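Long-range contact in uncharacterized protein Atu1656 (Agrobacterium tumefaciens, PDB 2OJH), which is of unknown function but belongs to the TolB family and folds as a six-bladed beta-propeller: residues A[243-252]-A[263-274]. Residues are numbered along the deposited sequence; the frame is centred on the assembly and turned at random.
Sequences HPRDLDVRVQ and TLFDLFGGQGTM. With ACY (acetic acid), chain C.
H243 and Q271 meet where the chain enters and leaves the outer hairpin of a propeller blade: ND1 of H243 donates to OE1 of Q271 (3.0 Å) from above the amide plane, the ring turned 65° from the amide. N275 gives the same OE1 a second donor, while NE2 of H243 reaches OXT of an acetic acid molecule, probably from the crystallisation liquor. With CG anti to the backbone N (chi1 172°), Q271 lays CG over one face of the R245 guanidinium in one of that arginine's two conformers; the bend at chi2 then carries the amide to the imidazole. The guanidinium has its salt bridge with E45. The backbone O of P244 accepts from Q271 N (2.9 Å) and from Y236. At a G1 bulge, L247 and G269 exchange two backbone bonds; D246 N, not bonded to G269 O, donates instead to a water that also binds Q271 O. G270 N is taken up by OG1 of T273 (3.0 Å). Further along the antiparallel ladder V249 pairs with L267, then a classic bulge sets L264 and F265 against V251, whose CB lies over the F265 ring, 4.0 Å from its centroid. Beyond it, OG1 of T263 donates in plane to a lone pair of Q252 OE1 (2.7 Å). Main-chain bonding thus runs past the strands into the loop at 270-274, where side chains and water take over polar atoms that the ladder does not pair, D246 N and G270 N among them.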
loop_
_atom_site.group_PDB
_atom_site.type_symbol
_atom_site.label_atom_id
_atom_site.label_comp_id
_atom_site.label_asym_id
_atom_site.label_seq_id
_atom_site.Cartn_x
_atom_site.Cartn_y
_atom_site.Cartn_z
ATOM N N HIS A 243 -3.851 12.457 4.412
ATOM C CA HIS A 243 -2.982 11.461 5.085
ATOM C C HIS A 243 -1.527 11.949 5.291
ATOM O O HIS A 243 -0.599 11.513 4.602
ATOM C CB HIS A 243 -2.990 10.152 4.306
ATOM C CG HIS A 243 -2.633 10.291 2.857
ATOM N ND1 HIS A 243 -1.538 9.670 2.296
ATOM C CD2 HIS A 243 -3.242 10.949 1.843
ATOM C CE1 HIS A 243 -1.486 9.937 1.003
ATOM N NE2 HIS A 243 -2.511 10.705 0.700
ATOM N N PRO A 244 -1.337 12.866 6.221
ATOM C CA PRO A 244 -0.042 13.484 6.474
ATOM C C PRO A 244 1.011 12.549 7.122
ATOM O O PRO A 244 0.688 11.435 7.589
ATOM C CB PRO A 244 -0.392 14.588 7.483
ATOM C CG PRO A 244 -1.860 14.774 7.356
ATOM C CD PRO A 244 -2.359 13.407 7.127
ATOM N N ARG A 245 2.249 13.043 7.158
ATOM C CA ARG A 245 3.338 12.435 7.905
ATOM C C ARG A 245 3.224 12.750 9.373
ATOM O O ARG A 245 2.510 13.677 9.761
ATOM C CB ARG A 245 4.655 13.051 7.463
ATOM C CG ARG A 245 5.021 12.769 6.051
ATOM C CD ARG A 245 6.510 12.927 5.891
ATOM N NE ARG A 245 6.888 12.479 4.572
ATOM C CZ ARG A 245 6.862 11.207 4.181
ATOM N NH1 ARG A 245 6.506 10.235 5.024
ATOM N NH2 ARG A 245 7.201 10.909 2.937
ATOM N N ASP A 246 3.983 12.000 10.170
ATOM C CA ASP A 246 4.409 12.421 11.511
ATOM C C ASP A 246 3.306 12.856 12.450
ATOM O O ASP A 246 3.380 13.941 13.061
ATOM C CB ASP A 246 5.517 13.492 11.430
ATOM C CG ASP A 246 6.756 13.014 10.668
ATOM O OD1 ASP A 246 7.015 11.801 10.591
ATOM O OD2 ASP A 246 7.496 13.862 10.143
ATOM N N LEU A 247 2.292 12.002 12.579
ATOM C CA LEU A 247 1.230 12.232 13.576
ATOM C C LEU A 247 1.076 10.993 14.438
ATOM O O LEU A 247 1.499 9.903 14.045
ATOM C CB LEU A 247 -0.097 12.498 12.852
ATOM C CG LEU A 247 -0.169 13.749 11.971
ATOM C CD1 LEU A 247 -1.397 13.681 11.089
ATOM C CD2 LEU A 247 -0.217 14.974 12.865
ATOM N N ASP A 248 0.455 11.175 15.589
ATOM C CA ASP A 248 0.093 10.082 16.487
ATOM C C ASP A 248 -1.099 9.352 15.884
ATOM O O ASP A 248 -2.208 9.897 15.847
ATOM C CB ASP A 248 -0.229 10.656 17.873
ATOM C CG ASP A 248 1.016 11.112 18.596
ATOM O OD1 ASP A 248 2.021 10.379 18.532
ATOM O OD2 ASP A 248 0.997 12.195 19.217
ATOM N N VAL A 249 -0.840 8.160 15.331
ATOM C CA VAL A 249 -1.895 7.327 14.720
ATOM C C VAL A 249 -2.078 5.971 15.458
ATOM O O VAL A 249 -1.412 5.718 16.466
ATOM C CB VAL A 249 -1.701 7.113 13.192
ATOM C CG1 VAL A 249 -1.631 8.462 12.459
ATOM C CG2 VAL A 249 -0.462 6.240 12.870
ATOM N N ARG A 250 -3.019 5.155 14.970
ATOM C CA ARG A 250 -3.298 3.826 15.508
ATOM C C ARG A 250 -3.204 2.841 14.355
ATOM O O ARG A 250 -3.760 3.101 13.299
ATOM C CB ARG A 250 -4.713 3.767 16.086
ATOM C CG ARG A 250 -4.982 4.691 17.272
ATOM C CD ARG A 250 -6.481 4.768 17.593
ATOM N NE ARG A 250 -6.753 5.241 18.953
ATOM C CZ ARG A 250 -6.842 6.520 19.320
ATOM N NH1 ARG A 250 -6.666 7.497 18.435
ATOM N NH2 ARG A 250 -7.104 6.827 20.587
ATOM N N VAL A 251 -2.492 1.734 14.546
ATOM C CA VAL A 251 -2.487 0.646 13.577
ATOM C C VAL A 251 -3.596 -0.299 14.063
ATOM O O VAL A 251 -3.561 -0.785 15.202
ATOM C CB VAL A 251 -1.105 -0.032 13.465
ATOM C CG1 VAL A 251 -1.148 -1.270 12.555
ATOM C CG2 VAL A 251 -0.058 0.974 12.939
ATOM N N GLN A 252 -4.589 -0.504 13.198
ATOM C CA GLN A 252 -5.780 -1.231 13.537
ATOM C C GLN A 252 -5.851 -2.536 12.790
ATOM O O GLN A 252 -5.247 -2.689 11.727
ATOM C CB GLN A 252 -7.022 -0.430 13.140
ATOM C CG GLN A 252 -7.076 0.976 13.651
ATOM C CD GLN A 252 -7.486 1.024 15.081
ATOM O OE1 GLN A 252 -6.642 1.046 15.956
ATOM N NE2 GLN A 252 -8.788 1.001 15.339
ATOM N N THR A 263 -7.175 -2.034 18.157
ATOM C CA THR A 263 -5.899 -1.325 18.001
ATOM C C THR A 263 -4.772 -2.284 18.317
ATOM O O THR A 263 -4.682 -2.815 19.424
ATOM C CB THR A 263 -5.830 -0.093 18.930
ATOM O OG1 THR A 263 -6.920 0.773 18.607
ATOM C CG2 THR A 263 -4.535 0.678 18.729
ATOM N N LEU A 264 -3.927 -2.556 17.334
ATOM C CA LEU A 264 -2.769 -3.384 17.575
ATOM C C LEU A 264 -1.738 -2.582 18.375
ATOM O O LEU A 264 -1.243 -3.056 19.398
ATOM C CB LEU A 264 -2.178 -3.875 16.238
ATOM C CG LEU A 264 -3.128 -4.797 15.492
ATOM C CD1 LEU A 264 -2.431 -5.280 14.166
ATOM C CD2 LEU A 264 -3.586 -5.996 16.327
ATOM N N PHE A 265 -1.405 -1.366 17.928
ATOM C CA PHE A 265 -0.507 -0.498 18.701
ATOM C C PHE A 265 -0.678 0.959 18.255
ATOM O O PHE A 265 -1.175 1.198 17.169
ATOM C CB PHE A 265 0.951 -0.951 18.553
ATOM C CG PHE A 265 1.339 -1.299 17.139
ATOM C CD1 PHE A 265 1.172 -2.598 16.673
ATOM C CD2 PHE A 265 1.877 -0.337 16.284
ATOM C CE1 PHE A 265 1.537 -2.937 15.361
ATOM C CE2 PHE A 265 2.255 -0.664 14.977
ATOM C CZ PHE A 265 2.066 -1.966 14.522
ATOM N N ASP A 266 -0.316 1.906 19.134
ATOM C CA ASP A 266 -0.129 3.311 18.757
ATOM C C ASP A 266 1.184 3.452 18.002
ATOM O O ASP A 266 2.107 2.652 18.181
ATOM C CB ASP A 266 -0.049 4.198 19.970
ATOM C CG ASP A 266 -1.348 4.231 20.764
ATOM O OD1 ASP A 266 -2.408 3.889 20.208
ATOM O OD2 ASP A 266 -1.296 4.603 21.953
ATOM N N LEU A 267 1.282 4.493 17.194
ATOM C CA LEU A 267 2.456 4.681 16.358
ATOM C C LEU A 267 2.611 6.154 15.963
ATOM O O LEU A 267 1.622 6.874 15.751
ATOM C CB LEU A 267 2.365 3.784 15.127
ATOM C CG LEU A 267 3.406 3.955 14.035
ATOM C CD1 LEU A 267 3.903 2.621 13.526
ATOM C CD2 LEU A 267 2.830 4.748 12.874
ATOM N N PHE A 268 3.861 6.595 15.879
ATOM C CA PHE A 268 4.156 7.910 15.356
ATOM C C PHE A 268 4.489 7.714 13.890
ATOM O O PHE A 268 5.452 7.002 13.527
ATOM C CB PHE A 268 5.304 8.563 16.112
ATOM C CG PHE A 268 5.573 9.969 15.669
ATOM C CD1 PHE A 268 4.778 11.014 16.127
ATOM C CD2 PHE A 268 6.592 10.238 14.778
ATOM C CE1 PHE A 268 5.008 12.308 15.719
ATOM C CE2 PHE A 268 6.836 11.542 14.348
ATOM C CZ PHE A 268 6.042 12.577 14.823
ATOM N N GLY A 269 3.643 8.291 13.038
ATOM C CA GLY A 269 3.766 8.083 11.598
ATOM C C GLY A 269 2.498 8.482 10.857
ATOM O O GLY A 269 1.946 9.564 11.087
ATOM N N GLY A 270 2.025 7.593 9.997
ATOM C CA GLY A 270 0.926 7.896 9.086
ATOM C C GLY A 270 1.451 7.684 7.688
ATOM O O GLY A 270 1.620 6.539 7.261
ATOM N N GLN A 271 1.718 8.772 6.976
ATOM C CA GLN A 271 2.249 8.612 5.613
ATOM C C GLN A 271 3.576 7.841 5.702
ATOM O O GLN A 271 4.437 8.191 6.517
ATOM C CB GLN A 271 2.444 9.988 4.969
ATOM C CG GLN A 271 3.193 9.947 3.606
ATOM C CD GLN A 271 2.332 9.363 2.503
ATOM O OE1 GLN A 271 1.265 8.812 2.766
ATOM N NE2 GLN A 271 2.763 9.519 1.259
ATOM N N GLY A 272 3.744 6.832 4.850
ATOM C CA GLY A 272 4.956 5.997 4.835
ATOM C C GLY A 272 4.854 4.723 5.681
ATOM O O GLY A 272 5.533 3.715 5.399
ATOM N N THR A 273 4.025 4.761 6.723
ATOM C CA THR A 273 3.894 3.631 7.645
ATOM C C THR A 273 3.546 2.340 6.876
ATOM O O THR A 273 4.197 1.300 7.061
ATOM C CB THR A 273 2.870 3.960 8.783
ATOM O OG1 THR A 273 3.432 4.984 9.598
ATOM C CG2 THR A 273 2.576 2.759 9.671
HETATM N N MSE A 274 2.528 2.392 6.011
HETATM C CA MSE A 274 2.116 1.192 5.270
HETATM C C MSE A 274 1.330 1.532 3.997
HETATM O O MSE A 274 0.245 0.976 3.776
HETATM C CB MSE A 274 1.304 0.206 6.158
HETATM C CG MSE A 274 0.019 0.755 6.667
HETATM SE SE MSE A 274 -0.991 -0.562 7.729
HETATM C CE MSE A 274 0.404 -0.905 9.102
HETATM C C ACY C . -3.152 10.052 -3.206
HETATM O O ACY C . -1.943 9.722 -3.247
HETATM O OXT ACY C . -3.765 10.375 -2.176
HETATM C CH3 ACY C . -3.947 10.058 -4.464
HETATM O O HOH W 1 4.865 9.526 8.803
#